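Local structure of D-galactonate dehydratase family member SEN1436 (Salmonella enterica subsp. enterica serovar Enteritidis, 3TW9) at residues C[246-251]-C[272-277]. The protein is a magnesium-dependent lyase of the mandelate racemase family that dehydrates D-gluconate to 2-dehydro-3-deoxy-D-gluconate, though only with low activity in vitro. Numbering follows the deposited sequence.
Sequences IHDVHE and YLEDPV
I246 lays its CG1-CD1 branch over one face of the Y272 ring, CG1 standing 4.0 Å from the centroid in a CH-pi contact. Its CG2 hangs over the CE1 rim on the same side, 3.5 Å from Y272 CE1. Farther along the strands, on the sheet face that carries I246 and Y272, D248 and E274 set their carboxylates flat against each other, the planes only 2° apart and D248 OD2 3.5 Å from E274 OE1. The like charges are probably balanced in part by R321, in a salt bridge with E274 OE2, and by R177, in a long, weak ion pair with D248 OD2. E274 reaches this position with CG anti to its backbone N (chi1 -177°) and an extended chain. Water 1 sits 2.8 Å from D248 OD1 and 2.6 Å from D275 OD2, amid more acceptors than it has protons, and bridges D248, at the end of its strand, to D275, just past the end of the other.

Behind the sheet, L273 CD1 meets the edge of the H247 imidazole in its plane, 3.8 Å from CD2, and touches V249 CG2 as well. Both ring nitrogens of H247 are bonded elsewhere, to Y224 and to the carbonyl of C178. The parallel backbones zip together through H247 N to Y272 O, E274 N to H247 O (2.8 Å) and V249 N to E274 O. Past the strands, E251 N still reaches D275 O at 3.0 Å. Strand 244-248, helix 255-265 and strand 272-274 form a beta-alpha-beta unit of the enolase-superfamily barrel, with D248 and E274, which bind the enzyme's magnesium ion, at the C-terminal ends of neighbouring strands.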
# COMPACT_ATOMS: atom_id res chain seq x y z
N ILE C 246 7.93 -16.56 21.52
CA ILE C 246 7.20 -17.01 20.34
C ILE C 246 7.14 -18.53 20.32
O ILE C 246 8.11 -19.20 20.67
CB ILE C 246 7.86 -16.45 19.07
CG1 ILE C 246 7.44 -14.98 18.92
CG2 ILE C 246 7.54 -17.29 17.78
CD1 ILE C 246 8.31 -14.23 18.10
N HIS C 247 5.99 -19.09 19.95
CA HIS C 247 5.89 -20.52 19.77
C HIS C 247 5.28 -20.80 18.42
O HIS C 247 4.25 -20.22 18.08
CB HIS C 247 5.05 -21.19 20.87
CG HIS C 247 4.99 -22.68 20.71
ND1 HIS C 247 6.08 -23.49 20.94
CD2 HIS C 247 4.01 -23.49 20.25
CE1 HIS C 247 5.76 -24.75 20.69
NE2 HIS C 247 4.51 -24.78 20.25
N ASP C 248 5.89 -21.71 17.68
CA ASP C 248 5.42 -22.09 16.35
C ASP C 248 4.72 -23.45 16.39
O ASP C 248 5.33 -24.50 16.60
CB ASP C 248 6.65 -22.13 15.41
CG ASP C 248 6.29 -22.20 13.94
OD1 ASP C 248 5.09 -22.22 13.61
OD2 ASP C 248 7.23 -22.22 13.10
N VAL C 249 3.41 -23.44 16.17
CA VAL C 249 2.63 -24.68 16.01
C VAL C 249 2.98 -25.41 14.68
O VAL C 249 2.91 -26.63 14.61
CB VAL C 249 1.11 -24.36 16.06
CG1 VAL C 249 0.27 -25.62 15.89
CG2 VAL C 249 0.78 -23.68 17.37
N HIS C 250 3.31 -24.62 13.65
CA HIS C 250 3.79 -25.11 12.35
C HIS C 250 2.85 -26.13 11.76
O HIS C 250 3.28 -27.19 11.33
CB HIS C 250 5.20 -25.73 12.50
CG HIS C 250 6.08 -25.59 11.30
ND1 HIS C 250 6.05 -26.48 10.25
CD2 HIS C 250 7.00 -24.65 10.97
CE1 HIS C 250 6.93 -26.11 9.33
NE2 HIS C 250 7.52 -25.00 9.74
N GLU C 251 1.54 -25.82 11.81
CA GLU C 251 0.49 -26.63 11.20
C GLU C 251 0.42 -28.10 11.66
O GLU C 251 -0.13 -28.95 10.94
CB GLU C 251 0.52 -26.48 9.64
CG GLU C 251 1.75 -27.08 8.87
CD GLU C 251 1.61 -27.10 7.35
OE1 GLU C 251 2.50 -27.63 6.63
OE2 GLU C 251 0.62 -26.56 6.85
N TYR C 272 3.66 -14.03 20.03
CA TYR C 272 2.70 -14.67 19.15
C TYR C 272 2.75 -16.19 19.14
O TYR C 272 3.77 -16.81 19.47
CB TYR C 272 2.72 -14.05 17.74
CG TYR C 272 3.93 -14.16 16.84
CD1 TYR C 272 4.48 -15.41 16.46
CD2 TYR C 272 4.45 -13.00 16.25
CE1 TYR C 272 5.55 -15.47 15.53
CE2 TYR C 272 5.49 -13.05 15.37
CZ TYR C 272 6.05 -14.26 15.01
OH TYR C 272 7.09 -14.22 14.08
N LEU C 273 1.61 -16.78 18.77
CA LEU C 273 1.50 -18.22 18.49
C LEU C 273 1.37 -18.33 16.98
O LEU C 273 0.48 -17.72 16.39
CB LEU C 273 0.25 -18.79 19.15
CG LEU C 273 -0.00 -20.31 19.03
CD1 LEU C 273 1.09 -21.09 19.78
CD2 LEU C 273 -1.34 -20.66 19.60
N GLU C 274 2.27 -19.10 16.39
CA GLU C 274 2.50 -19.09 14.95
C GLU C 274 1.97 -20.33 14.23
O GLU C 274 2.08 -21.46 14.72
CB GLU C 274 4.01 -18.96 14.67
CG GLU C 274 4.31 -18.87 13.19
CD GLU C 274 5.76 -18.94 12.90
OE1 GLU C 274 6.53 -18.89 13.87
OE2 GLU C 274 6.12 -19.01 11.70
N ASP C 275 1.43 -20.07 13.04
CA ASP C 275 0.82 -21.12 12.18
C ASP C 275 -0.02 -22.14 12.92
O ASP C 275 0.25 -23.34 12.85
CB ASP C 275 1.86 -21.78 11.29
CG ASP C 275 2.46 -20.83 10.31
OD1 ASP C 275 2.06 -19.64 10.28
OD2 ASP C 275 3.39 -21.24 9.56
N PRO C 276 -1.07 -21.66 13.65
CA PRO C 276 -1.93 -22.61 14.33
C PRO C 276 -2.71 -23.50 13.34
O PRO C 276 -3.19 -24.57 13.71
CB PRO C 276 -2.89 -21.71 15.13
CG PRO C 276 -2.90 -20.41 14.41
CD PRO C 276 -1.47 -20.26 13.92
N VAL C 277 -2.88 -23.03 12.10
CA VAL C 277 -3.52 -23.85 11.06
C VAL C 277 -2.68 -23.86 9.81
O VAL C 277 -1.89 -22.94 9.57
CB VAL C 277 -4.99 -23.41 10.74
CG1 VAL C 277 -5.85 -23.53 11.97
CG2 VAL C 277 -5.07 -21.96 10.18
O HOH W 1 5.56 -21.91 10.89